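Local structure of Cyp101j2 (Sphingobium yanoikuyae, 5KYO) at residues A[183-188]-A[265-270]; A[231-234]-A[239-242]; A[283-288]-A[312-317]; A[301-306]-A[392-397]. The protein is a haem-containing cytochrome P450 monooxygenase that probably hydroxylates the monoterpene 1,8-cineole, inserting one oxygen atom from dioxygen. All blocks are in the same frame, centred on the assembly; numbering follows the deposited sequence.

Interaction 1: A[183-188]-A[265-270]; sequences RIFMRI and IQVLVG. With HEM (protoporphyrin IX containing Fe), chain G.
F185 lays the face of its ring against L268, the two side chains crossing at about a right angle. CB of L268 stands 3.7 Å from the F185 ring centroid, only 8° off the normal, a CH-pi contact that uses the middle of the ring. The phenylalanine reaches this place because CG is anti to the backbone N (chi1 169°), which carries the ring across to helix 257-270. L268 bends its branch back over the same ring: CD1 touches F185 CD2 at 3.8 Å. V267 comes from another side, its CG1 lying in the ring plane at the edge, 3.9 Å from F185 CE1. A flat, wholly apolar group suits a spot gripped over a face and at an edge, and all three residues are buried.

Another side of helix 257-270 meets the haem. With no side chain, G270 lets the backbone lie close against the porphyrin, its O 3.1 Å from the haem nitrogen NC. T274 OG1 bonds to the carbonyl O of G270. Helices 257-270 and 273-288 are the two parts of the P450 I-helix; the break between them lies near the haem, with this carbonyl-threonine bond at it, as in the P450 family.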
# COMPACT_ATOMS: atom_id res chain seq x y z
N ARG A 183 9.68 -12.65 -2.57
CA ARG A 183 11.03 -12.89 -3.07
C ARG A 183 11.95 -11.67 -2.91
O ARG A 183 13.11 -11.82 -2.58
CB ARG A 183 10.99 -13.32 -4.55
CG ARG A 183 10.42 -14.70 -4.80
CD ARG A 183 10.67 -15.10 -6.25
NE ARG A 183 10.38 -16.50 -6.52
CZ ARG A 183 9.18 -16.97 -6.86
NH1 ARG A 183 8.14 -16.14 -6.95
NH2 ARG A 183 9.02 -18.27 -7.08
N ILE A 184 11.44 -10.47 -3.15
CA ILE A 184 12.26 -9.27 -3.00
C ILE A 184 12.57 -9.01 -1.51
O ILE A 184 13.70 -8.67 -1.15
CB ILE A 184 11.58 -8.06 -3.60
CG1 ILE A 184 11.48 -8.23 -5.13
CG2 ILE A 184 12.33 -6.75 -3.24
CD1 ILE A 184 10.52 -7.22 -5.80
N PHE A 185 11.55 -9.14 -0.68
CA PHE A 185 11.74 -9.02 0.77
C PHE A 185 12.83 -9.98 1.24
O PHE A 185 13.71 -9.60 2.04
CB PHE A 185 10.44 -9.29 1.51
CG PHE A 185 10.62 -9.44 2.99
CD1 PHE A 185 10.69 -8.31 3.81
CD2 PHE A 185 10.75 -10.69 3.57
CE1 PHE A 185 10.87 -8.44 5.19
CE2 PHE A 185 10.93 -10.82 4.95
CZ PHE A 185 10.98 -9.70 5.74
N MET A 186 12.79 -11.21 0.75
CA MET A 186 13.69 -12.25 1.23
C MET A 186 15.13 -11.95 0.86
O MET A 186 16.06 -12.39 1.54
CB MET A 186 13.26 -13.60 0.69
CG MET A 186 11.93 -14.10 1.27
SD MET A 186 11.43 -15.67 0.55
CE MET A 186 12.69 -16.77 1.19
N ARG A 187 15.34 -11.19 -0.22
CA ARG A 187 16.70 -10.82 -0.60
C ARG A 187 17.17 -9.63 0.25
O ARG A 187 18.36 -9.47 0.54
CB ARG A 187 16.78 -10.50 -2.10
CG ARG A 187 16.76 -11.72 -3.00
CD ARG A 187 17.97 -12.62 -2.76
NE ARG A 187 17.88 -13.91 -3.45
CZ ARG A 187 18.21 -14.10 -4.73
NH1 ARG A 187 18.66 -13.10 -5.46
NH2 ARG A 187 18.09 -15.31 -5.27
N ILE A 188 16.22 -8.79 0.66
CA ILE A 188 16.53 -7.63 1.49
C ILE A 188 17.02 -8.09 2.87
O ILE A 188 18.03 -7.58 3.41
CB ILE A 188 15.30 -6.72 1.62
CG1 ILE A 188 15.14 -5.91 0.31
CG2 ILE A 188 15.44 -5.78 2.86
CD1 ILE A 188 13.78 -5.26 0.14
N ILE A 265 8.06 -8.31 9.93
CA ILE A 265 6.69 -8.64 9.51
C ILE A 265 6.03 -7.43 8.84
O ILE A 265 5.39 -7.54 7.77
CB ILE A 265 5.79 -9.07 10.71
CG1 ILE A 265 6.29 -10.38 11.34
CG2 ILE A 265 4.30 -9.19 10.26
CD1 ILE A 265 5.68 -10.71 12.75
N GLN A 266 6.17 -6.29 9.49
CA GLN A 266 5.55 -5.07 8.98
C GLN A 266 6.15 -4.67 7.63
O GLN A 266 5.43 -4.20 6.76
CB GLN A 266 5.70 -3.94 10.01
CG GLN A 266 4.91 -4.18 11.29
CD GLN A 266 5.44 -3.38 12.48
OE1 GLN A 266 6.62 -3.05 12.54
NE2 GLN A 266 4.56 -3.08 13.42
N VAL A 267 7.45 -4.86 7.46
CA VAL A 267 8.11 -4.59 6.18
C VAL A 267 7.71 -5.59 5.09
O VAL A 267 7.46 -5.21 3.95
CB VAL A 267 9.66 -4.57 6.36
CG1 VAL A 267 10.37 -4.62 5.03
CG2 VAL A 267 10.08 -3.33 7.15
N LEU A 268 7.62 -6.88 5.44
CA LEU A 268 7.10 -7.89 4.51
C LEU A 268 5.65 -7.60 4.06
O LEU A 268 5.33 -7.57 2.86
CB LEU A 268 7.19 -9.29 5.15
CG LEU A 268 6.48 -10.42 4.38
CD1 LEU A 268 7.04 -10.62 2.96
CD2 LEU A 268 6.49 -11.73 5.15
N VAL A 269 4.77 -7.38 5.01
CA VAL A 269 3.38 -7.15 4.65
C VAL A 269 3.17 -5.80 3.98
O VAL A 269 2.36 -5.67 3.04
CB VAL A 269 2.48 -7.30 5.89
CG1 VAL A 269 1.16 -6.57 5.70
CG2 VAL A 269 2.26 -8.77 6.15
N GLY A 270 3.92 -4.80 4.43
CA GLY A 270 3.75 -3.43 3.97
C GLY A 270 3.98 -3.25 2.48
O GLY A 270 3.42 -2.34 1.86
CHA HEM G . 3.58 2.96 5.25
CHB HEM G . 1.60 2.92 0.82
CHC HEM G . 5.17 -0.05 -0.71
CHD HEM G . 6.52 -0.72 3.88
C1A HEM G . 2.76 3.28 4.20
C2A HEM G . 1.67 4.25 4.19
C3A HEM G . 1.12 4.22 2.96
C4A HEM G . 1.84 3.26 2.15
CMA HEM G . -0.07 5.10 2.48
CAA HEM G . 1.20 5.17 5.36
CBA HEM G . 0.29 4.44 6.34
CGA HEM G . -0.22 5.40 7.39
O1A HEM G . -0.93 6.38 7.03
O2A HEM G . 0.06 5.19 8.60
C1B HEM G . 2.43 2.16 0.01
C2B HEM G . 2.33 2.00 -1.44
C3B HEM G . 3.31 1.17 -1.85
C4B HEM G . 4.07 0.78 -0.68
CMB HEM G . 1.26 2.66 -2.35
CAB HEM G . 3.68 0.66 -3.27
CBB HEM G . 3.12 1.06 -4.42
C1C HEM G . 5.87 -0.46 0.40
C2C HEM G . 7.06 -1.29 0.39
C3C HEM G . 7.42 -1.49 1.67
C4C HEM G . 6.48 -0.76 2.51
CMC HEM G . 7.70 -1.84 -0.90
CAC HEM G . 8.59 -2.28 2.27
CBC HEM G . 9.60 -2.82 1.58
C1D HEM G . 5.84 0.17 4.68
C2D HEM G . 5.94 0.24 6.13
C3D HEM G . 5.04 1.39 6.53
C4D HEM G . 4.46 1.90 5.31
CMD HEM G . 6.76 -0.60 7.15
CAD HEM G . 4.78 1.88 7.97
CBD HEM G . 5.53 3.18 8.25
CGD HEM G . 5.24 3.60 9.68
O1D HEM G . 6.19 3.91 10.45
O2D HEM G . 4.04 3.60 10.05
NA HEM G . 2.83 2.71 2.93
NB HEM G . 3.51 1.39 0.42
NC HEM G . 5.55 -0.15 1.70
ND HEM G . 4.96 1.15 4.25
FE HEM G . 4.31 1.41 2.30

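Interaction 2: A[231-234]-A[239-242]; sequences EARR and EDMI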
# COMPACT_ATOMS: atom_id res chain seq x y z
N GLU A 231 18.89 -14.21 15.94
CA GLU A 231 19.88 -14.67 16.91
C GLU A 231 21.18 -15.13 16.22
O GLU A 231 22.29 -14.85 16.70
CB GLU A 231 19.28 -15.79 17.77
CG GLU A 231 18.33 -15.28 18.84
CD GLU A 231 18.97 -14.24 19.73
OE1 GLU A 231 20.13 -14.45 20.15
OE2 GLU A 231 18.32 -13.21 20.02
N ALA A 232 21.05 -15.81 15.09
CA ALA A 232 22.22 -16.16 14.27
C ALA A 232 23.00 -14.92 13.82
O ALA A 232 24.23 -14.96 13.74
CB ALA A 232 21.79 -16.98 13.06
N ARG A 233 22.32 -13.82 13.55
CA ARG A 233 23.00 -12.62 13.03
C ARG A 233 23.57 -11.75 14.13
O ARG A 233 24.42 -10.87 13.89
CB ARG A 233 22.04 -11.80 12.15
CG ARG A 233 21.36 -12.61 11.03
CD ARG A 233 21.77 -12.22 9.63
NE ARG A 233 21.52 -13.32 8.69
CZ ARG A 233 20.58 -13.33 7.75
NH1 ARG A 233 19.74 -12.30 7.60
NH2 ARG A 233 20.46 -14.40 6.96
N ARG A 234 23.11 -11.97 15.36
CA ARG A 234 23.76 -11.36 16.52
C ARG A 234 25.14 -11.97 16.73
O ARG A 234 26.04 -11.31 17.23
CB ARG A 234 22.93 -11.54 17.78
CG ARG A 234 21.57 -10.87 17.73
CD ARG A 234 20.98 -10.75 19.11
NE ARG A 234 19.66 -10.14 19.11
CZ ARG A 234 19.44 -8.83 19.10
NH1 ARG A 234 20.46 -7.98 19.06
NH2 ARG A 234 18.20 -8.37 19.10
N GLU A 239 25.44 -8.12 5.93
CA GLU A 239 25.14 -6.79 5.39
C GLU A 239 23.65 -6.58 5.13
O GLU A 239 23.24 -5.51 4.71
CB GLU A 239 25.92 -6.56 4.08
N ASP A 240 22.85 -7.60 5.41
CA ASP A 240 21.42 -7.59 5.18
C ASP A 240 20.69 -6.68 6.16
O ASP A 240 21.28 -6.18 7.11
CB ASP A 240 20.88 -9.00 5.31
CG ASP A 240 21.14 -9.57 6.70
OD1 ASP A 240 22.25 -10.08 6.94
OD2 ASP A 240 20.24 -9.45 7.55
N MET A 241 19.39 -6.50 5.96
CA MET A 241 18.64 -5.53 6.76
C MET A 241 18.48 -5.94 8.24
O MET A 241 18.45 -5.08 9.12
CB MET A 241 17.27 -5.27 6.13
CG MET A 241 16.52 -4.14 6.82
SD MET A 241 14.92 -3.81 6.06
CE MET A 241 14.19 -2.68 7.25
N ILE A 242 18.35 -7.23 8.50
CA ILE A 242 18.31 -7.70 9.89
C ILE A 242 19.62 -7.38 10.63
O ILE A 242 19.60 -6.84 11.75
CB ILE A 242 18.04 -9.23 9.98
CG1 ILE A 242 16.61 -9.53 9.53
CG2 ILE A 242 18.24 -9.72 11.42
CD1 ILE A 242 16.17 -10.98 9.72
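R233 and D240 form a salt bridge across the turn that joins helix 215-235 to helix 241-246. NH1 of R233 lies 2.9 Å from OD2 of D240, but the N-H points poorly, at 126°, and as a hydrogen bond it is weak. The guanidinium and carboxylate planes stand 65° apart, so the two groups do not meet as a flat, two-pronged pair. The stronger polar partner of the arginine is the carbonyl O of D190, bonded to NH2, and NH1 also bonds to O of V189. One guanidinium thereby ties together the end of its own helix, the loop after helix 181-188 and the start of the next helix.

D240 is buried, and with chi1 at 60° its oxygens turn back toward the first turn of helix 241-246. Its carboxylate has three partners: R233 NH1, weakly, at OD2; S243 OG at OD1; and the backbone N-H just past I242. I242 lies beside the polar pair, its CB 4.2 Å from R233 NH1 at the edge of the guanidinium, and packs on V229 and I230. D240 is thus the N-cap of helix 241-246, an aspartate accepting a backbone N-H of the first turn; the salt bridge to R233 is an addition particular to this site.

Interaction 3: A[283-288]-A[312-317]; sequences FSHLAK and RRFPVV. With HEM (protoporphyrin IX containing Fe), chain G.
H285 on helix 273-288 and F314 just past helix 303-313 mark the closest approach of two backbones that remain well apart, their CA atoms 9.8 Å from each other. F314 is the first residue to leave helical geometry, and from there the chain continues as a loop, extended at P315 and V317 but turned at V316. A gap this wide has to be spanned by long side chains, and two aromatic residues do it.

H285 has CG anti to the backbone N (chi1 -177°), a torsion that swings its imidazole out toward F314. The phenyl ring advances with its leading corner: CZ of F314 is 3.8 Å from H285 CB and equally near CG. Together the rings make an offset edge-to-face pair, the edge of F314 toward the face of H285, with centroids 5.5 Å apart and planes at 60°. CG of R313 lies over one face of F314, 3.5 Å from its plane, and the R313 guanidinium also lies over the ring's CE1, which is 3.2 Å from the guanidinium plane toward its rim; NE of that arginine is engaged by O of L358. The H285 side chain also touches L292 of helix 290-298.

At the other end of the same segment, V317 presents CG2 to the haem, 3.6 Å from the meso carbon CHB, with CG1 on methyl CMA. Branched aliphatic carbon is well matched to the rim of a porphyrin. The aromatic contact itself is small and involves no hydrogen bond between the segments; it rests on dispersion with a probable electrostatic share, which the charge of the histidine, not seen here, would alter.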
# COMPACT_ATOMS: atom_id res chain seq x y z
N PHE A 283 -0.79 -2.02 -14.97
CA PHE A 283 -0.87 -2.82 -16.20
C PHE A 283 -2.29 -3.00 -16.77
O PHE A 283 -2.42 -3.13 -17.99
CB PHE A 283 -0.19 -4.18 -15.99
CG PHE A 283 1.29 -4.11 -16.20
CD1 PHE A 283 2.12 -3.71 -15.16
CD2 PHE A 283 1.84 -4.33 -17.46
CE1 PHE A 283 3.50 -3.60 -15.34
CE2 PHE A 283 3.22 -4.22 -17.66
CZ PHE A 283 4.04 -3.86 -16.60
N SER A 284 -3.33 -2.98 -15.95
CA SER A 284 -4.68 -2.98 -16.53
C SER A 284 -4.92 -1.67 -17.26
O SER A 284 -5.60 -1.64 -18.29
CB SER A 284 -5.80 -3.23 -15.49
OG SER A 284 -5.83 -2.25 -14.45
N HIS A 285 -4.36 -0.59 -16.74
CA HIS A 285 -4.49 0.69 -17.41
C HIS A 285 -3.78 0.72 -18.77
O HIS A 285 -4.34 1.14 -19.79
CB HIS A 285 -3.95 1.83 -16.56
CG HIS A 285 -4.13 3.16 -17.21
ND1 HIS A 285 -5.37 3.76 -17.35
CD2 HIS A 285 -3.24 3.99 -17.82
CE1 HIS A 285 -5.23 4.91 -18.00
NE2 HIS A 285 -3.95 5.07 -18.30
N LEU A 286 -2.52 0.28 -18.76
CA LEU A 286 -1.74 0.18 -19.97
C LEU A 286 -2.48 -0.67 -20.99
O LEU A 286 -2.44 -0.39 -22.20
CB LEU A 286 -0.36 -0.43 -19.67
CG LEU A 286 0.64 0.46 -18.93
CD1 LEU A 286 1.83 -0.34 -18.39
CD2 LEU A 286 1.10 1.60 -19.86
N ALA A 287 -3.15 -1.70 -20.50
CA ALA A 287 -3.88 -2.60 -21.37
C ALA A 287 -5.03 -1.88 -22.09
O ALA A 287 -5.37 -2.21 -23.23
CB ALA A 287 -4.41 -3.78 -20.56
N LYS A 288 -5.61 -0.89 -21.43
CA LYS A 288 -6.74 -0.16 -22.00
C LYS A 288 -6.35 1.11 -22.76
O LYS A 288 -6.99 1.48 -23.76
CB LYS A 288 -7.73 0.23 -20.90
CG LYS A 288 -8.46 -0.95 -20.28
CD LYS A 288 -9.49 -1.53 -21.23
CE LYS A 288 -10.31 -2.59 -20.53
NZ LYS A 288 -11.42 -3.13 -21.36
N ARG A 312 0.65 8.95 -8.95
CA ARG A 312 -0.38 9.99 -8.72
C ARG A 312 -1.79 9.49 -9.04
O ARG A 312 -2.73 9.74 -8.29
CB ARG A 312 -0.11 11.25 -9.55
CG ARG A 312 -1.17 12.33 -9.29
CD ARG A 312 -1.35 13.27 -10.48
NE ARG A 312 -1.88 12.59 -11.66
CZ ARG A 312 -3.17 12.31 -11.85
NH1 ARG A 312 -4.05 12.63 -10.92
NH2 ARG A 312 -3.58 11.69 -12.96
N ARG A 313 -1.93 8.78 -10.16
CA ARG A 313 -3.26 8.45 -10.70
C ARG A 313 -3.97 7.33 -9.94
O ARG A 313 -5.20 7.33 -9.84
CB ARG A 313 -3.12 8.08 -12.19
CG ARG A 313 -4.38 7.53 -12.89
CD ARG A 313 -5.63 8.43 -12.83
NE ARG A 313 -6.72 7.78 -13.54
CZ ARG A 313 -7.48 6.83 -13.00
NH1 ARG A 313 -7.30 6.46 -11.74
NH2 ARG A 313 -8.43 6.26 -13.71
N PHE A 314 -3.20 6.41 -9.35
CA PHE A 314 -3.79 5.22 -8.74
C PHE A 314 -3.48 5.02 -7.25
O PHE A 314 -2.86 4.03 -6.87
CB PHE A 314 -3.33 3.98 -9.51
CG PHE A 314 -3.77 3.97 -10.94
CD1 PHE A 314 -5.11 3.78 -11.25
CD2 PHE A 314 -2.88 4.21 -11.97
CE1 PHE A 314 -5.56 3.78 -12.56
CE2 PHE A 314 -3.32 4.21 -13.31
CZ PHE A 314 -4.66 4.01 -13.59
N PRO A 315 -3.89 5.97 -6.40
CA PRO A 315 -3.71 5.75 -4.96
C PRO A 315 -4.51 4.52 -4.52
O PRO A 315 -5.58 4.30 -5.08
CB PRO A 315 -4.26 7.04 -4.34
CG PRO A 315 -5.27 7.57 -5.40
CD PRO A 315 -4.64 7.20 -6.71
N VAL A 316 -4.00 3.70 -3.60
CA VAL A 316 -4.71 2.49 -3.23
C VAL A 316 -4.98 2.34 -1.72
O VAL A 316 -5.92 1.63 -1.31
CB VAL A 316 -3.95 1.22 -3.72
CG1 VAL A 316 -4.07 1.07 -5.24
CG2 VAL A 316 -2.47 1.23 -3.29
N VAL A 317 -4.19 3.01 -0.89
CA VAL A 317 -4.26 2.78 0.57
C VAL A 317 -5.27 3.68 1.30
O VAL A 317 -5.33 4.89 1.04
CB VAL A 317 -2.89 2.95 1.23
CG1 VAL A 317 -3.00 2.80 2.75
CG2 VAL A 317 -1.90 1.92 0.67
CHA HEM G . 3.58 2.96 5.25
CHB HEM G . 1.60 2.92 0.82
CHC HEM G . 5.17 -0.05 -0.71
CHD HEM G . 6.52 -0.72 3.88
C1A HEM G . 2.76 3.28 4.20
C2A HEM G . 1.67 4.25 4.19
C3A HEM G . 1.12 4.22 2.96
C4A HEM G . 1.84 3.26 2.15
CMA HEM G . -0.07 5.10 2.48
CAA HEM G . 1.20 5.17 5.36
CBA HEM G . 0.29 4.44 6.34
CGA HEM G . -0.22 5.40 7.39
O1A HEM G . -0.93 6.38 7.03
O2A HEM G . 0.06 5.19 8.60
C1B HEM G . 2.43 2.16 0.01
C2B HEM G . 2.33 2.00 -1.44
C3B HEM G . 3.31 1.17 -1.85
C4B HEM G . 4.07 0.78 -0.68
CMB HEM G . 1.26 2.66 -2.35
CAB HEM G . 3.68 0.66 -3.27
CBB HEM G . 3.12 1.06 -4.42
C1C HEM G . 5.87 -0.46 0.40
C2C HEM G . 7.06 -1.29 0.39
C3C HEM G . 7.42 -1.49 1.67
C4C HEM G . 6.48 -0.76 2.51
CMC HEM G . 7.70 -1.84 -0.90
CAC HEM G . 8.59 -2.28 2.27
CBC HEM G . 9.60 -2.82 1.58
C1D HEM G . 5.84 0.17 4.68
C2D HEM G . 5.94 0.24 6.13
C3D HEM G . 5.04 1.39 6.53
C4D HEM G . 4.46 1.90 5.31
CMD HEM G . 6.76 -0.60 7.15
CAD HEM G . 4.78 1.88 7.97
CBD HEM G . 5.53 3.18 8.25
CGD HEM G . 5.24 3.60 9.68
O1D HEM G . 6.19 3.91 10.45
O2D HEM G . 4.04 3.60 10.05
NA HEM G . 2.83 2.71 2.93
NB HEM G . 3.51 1.39 0.42
NC HEM G . 5.55 -0.15 1.70
ND HEM G . 4.96 1.15 4.25
FE HEM G . 4.31 1.41 2.30

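Interaction 4: A[301-306]-A[392-397]; sequences SLIDDA and VLREWF
I303 drives its side chain into the angle between L393 and R394: CG2 takes L393, and CD1 spans L393 and R394. From CB, which points to helix 382-399, the chain divides. CG2, anti to the backbone N, lies against L393, 3.8 Å from L393 CD1 and equally near CB. The other arm runs through CG1, anti to the carbonyl carbon (chi1 -76°), and extends straight on (chi2 -177°), so that its end reaches the backbone of L393 and the start of the R394 side chain. There I303 CD1 meets L393 C at 3.8 Å and R394 CG, a methylene, at 3.7 Å. The I303 and L393 side chains run antiparallel alongside each other. A beta-branched residue is apt here, since its two arms can touch two residues at once.

Beside these apolar contacts a salt bridge forms between the exposed residues. R394 is extended from CG to NE, which brings NH2 to OD1 of D304 at 3.5 Å; the carboxylate oxygen comes in at the edge of the guanidinium, near its plane. The separation is long and the hydrogen bond weak, although its angle of 153° is reasonable. The aliphatic part of the arginine stays with I303 while the charged end reaches the solvent-facing aspartate, a division of labour that suits the boundary of a helix interface.

On the buried side, I296 of helix 290-298 touches I303, A306 and F397, and L286 of helix 273-288 packs on L393 and F397. The beginning of helix 303-313 and the long helix 382-399 are therefore held in one bundle with helices 273-288 and 290-298.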
# COMPACT_ATOMS: atom_id res chain seq x y z
N SER A 301 12.16 5.88 -22.88
CA SER A 301 12.64 6.98 -22.04
C SER A 301 11.46 7.66 -21.34
O SER A 301 11.66 8.46 -20.41
CB SER A 301 13.43 8.01 -22.85
OG SER A 301 12.58 8.70 -23.74
N LEU A 302 10.25 7.34 -21.78
CA LEU A 302 9.05 7.90 -21.17
C LEU A 302 8.71 7.23 -19.84
O LEU A 302 7.78 7.64 -19.15
CB LEU A 302 7.86 7.76 -22.12
CG LEU A 302 8.00 8.39 -23.50
CD1 LEU A 302 6.76 8.09 -24.31
CD2 LEU A 302 8.19 9.88 -23.36
N ILE A 303 9.46 6.20 -19.47
CA ILE A 303 9.02 5.37 -18.35
C ILE A 303 9.15 6.09 -17.00
O ILE A 303 8.27 5.98 -16.14
CB ILE A 303 9.79 4.03 -18.33
CG1 ILE A 303 9.22 3.11 -19.43
CG2 ILE A 303 9.65 3.36 -17.00
CD1 ILE A 303 9.85 1.73 -19.49
N ASP A 304 10.22 6.86 -16.85
CA ASP A 304 10.48 7.59 -15.61
C ASP A 304 9.34 8.55 -15.23
O ASP A 304 8.99 8.65 -14.04
CB ASP A 304 11.80 8.38 -15.73
CG ASP A 304 13.03 7.47 -15.68
OD1 ASP A 304 12.91 6.32 -15.19
OD2 ASP A 304 14.11 7.92 -16.09
N ASP A 305 8.74 9.22 -16.21
CA ASP A 305 7.68 10.19 -15.98
C ASP A 305 6.31 9.51 -15.93
O ASP A 305 5.42 9.94 -15.22
CB ASP A 305 7.72 11.25 -17.09
CG ASP A 305 6.69 12.34 -16.90
OD1 ASP A 305 6.88 13.19 -16.00
OD2 ASP A 305 5.72 12.37 -17.68
N ALA A 306 6.17 8.45 -16.73
CA ALA A 306 4.96 7.64 -16.71
C ALA A 306 4.81 7.05 -15.32
O ALA A 306 3.73 6.99 -14.76
CB ALA A 306 5.03 6.54 -17.74
N VAL A 392 10.05 -3.22 -13.78
CA VAL A 392 8.97 -4.02 -14.33
C VAL A 392 8.52 -3.44 -15.66
O VAL A 392 8.34 -4.18 -16.63
CB VAL A 392 7.77 -4.13 -13.35
CG1 VAL A 392 6.52 -4.61 -14.08
CG2 VAL A 392 8.12 -5.08 -12.19
N LEU A 393 8.35 -2.12 -15.70
CA LEU A 393 7.93 -1.44 -16.90
C LEU A 393 8.99 -1.65 -17.99
O LEU A 393 8.66 -1.93 -19.12
CB LEU A 393 7.72 0.05 -16.65
CG LEU A 393 6.43 0.41 -15.89
CD1 LEU A 393 6.50 1.85 -15.44
CD2 LEU A 393 5.22 0.18 -16.76
N ARG A 394 10.26 -1.53 -17.62
CA ARG A 394 11.32 -1.62 -18.62
C ARG A 394 11.43 -3.02 -19.20
O ARG A 394 11.49 -3.19 -20.41
CB ARG A 394 12.67 -1.20 -18.04
CG ARG A 394 12.78 0.29 -17.76
CD ARG A 394 14.18 0.71 -17.35
NE ARG A 394 14.22 2.07 -16.82
CZ ARG A 394 15.34 2.75 -16.58
NH1 ARG A 394 16.52 2.19 -16.83
NH2 ARG A 394 15.28 3.98 -16.10
N GLU A 395 11.48 -4.03 -18.34
CA GLU A 395 11.56 -5.41 -18.84
C GLU A 395 10.29 -5.90 -19.53
O GLU A 395 10.38 -6.71 -20.44
CB GLU A 395 11.93 -6.38 -17.72
CG GLU A 395 13.25 -6.04 -17.06
CD GLU A 395 14.43 -6.08 -18.03
OE1 GLU A 395 14.35 -6.77 -19.06
OE2 GLU A 395 15.45 -5.43 -17.74
N TRP A 396 9.11 -5.45 -19.09
CA TRP A 396 7.90 -5.87 -19.74
C TRP A 396 7.91 -5.30 -21.16
O TRP A 396 7.73 -6.04 -22.14
CB TRP A 396 6.62 -5.43 -18.97
CG TRP A 396 5.37 -6.05 -19.56
CD1 TRP A 396 4.73 -5.67 -20.71
CD2 TRP A 396 4.63 -7.15 -19.04
NE1 TRP A 396 3.65 -6.48 -20.94
CE2 TRP A 396 3.57 -7.40 -19.94
CE3 TRP A 396 4.77 -7.97 -17.92
CZ2 TRP A 396 2.64 -8.42 -19.73
CZ3 TRP A 396 3.83 -8.98 -17.72
CH2 TRP A 396 2.79 -9.19 -18.61
N PHE A 397 8.15 -4.00 -21.29
CA PHE A 397 8.03 -3.37 -22.61
C PHE A 397 9.14 -3.82 -23.57
O PHE A 397 8.96 -3.76 -24.78
CB PHE A 397 8.01 -1.85 -22.49
CG PHE A 397 6.62 -1.31 -22.24
CD1 PHE A 397 5.71 -1.23 -23.28
CD2 PHE A 397 6.22 -0.96 -20.96
CE1 PHE A 397 4.43 -0.75 -23.05
CE2 PHE A 397 4.94 -0.50 -20.72
CZ PHE A 397 4.04 -0.39 -21.75

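In the fold
Interactions 1 and 2 adjoin on one side of the chain's centre, 14 Å between their centres: O of I188 is 3.1 Å from N of M241, a probable hydrogen bond, and interaction 2 is nested within the loop closed by interaction 1. Interactions 3 and 4 form a second pair, again 14 Å apart; both draw on helix 303-313, and F283 CE1 packs 3.4 Å from V392 CG1. The haem joins the halves, since interactions 1 and 3, with centres about 23 Å apart, both touch it. Interactions 2 and 4 stand farther back, the side chains of I242 and L393 about 13 Å and 12 Å from the cofactor respectively.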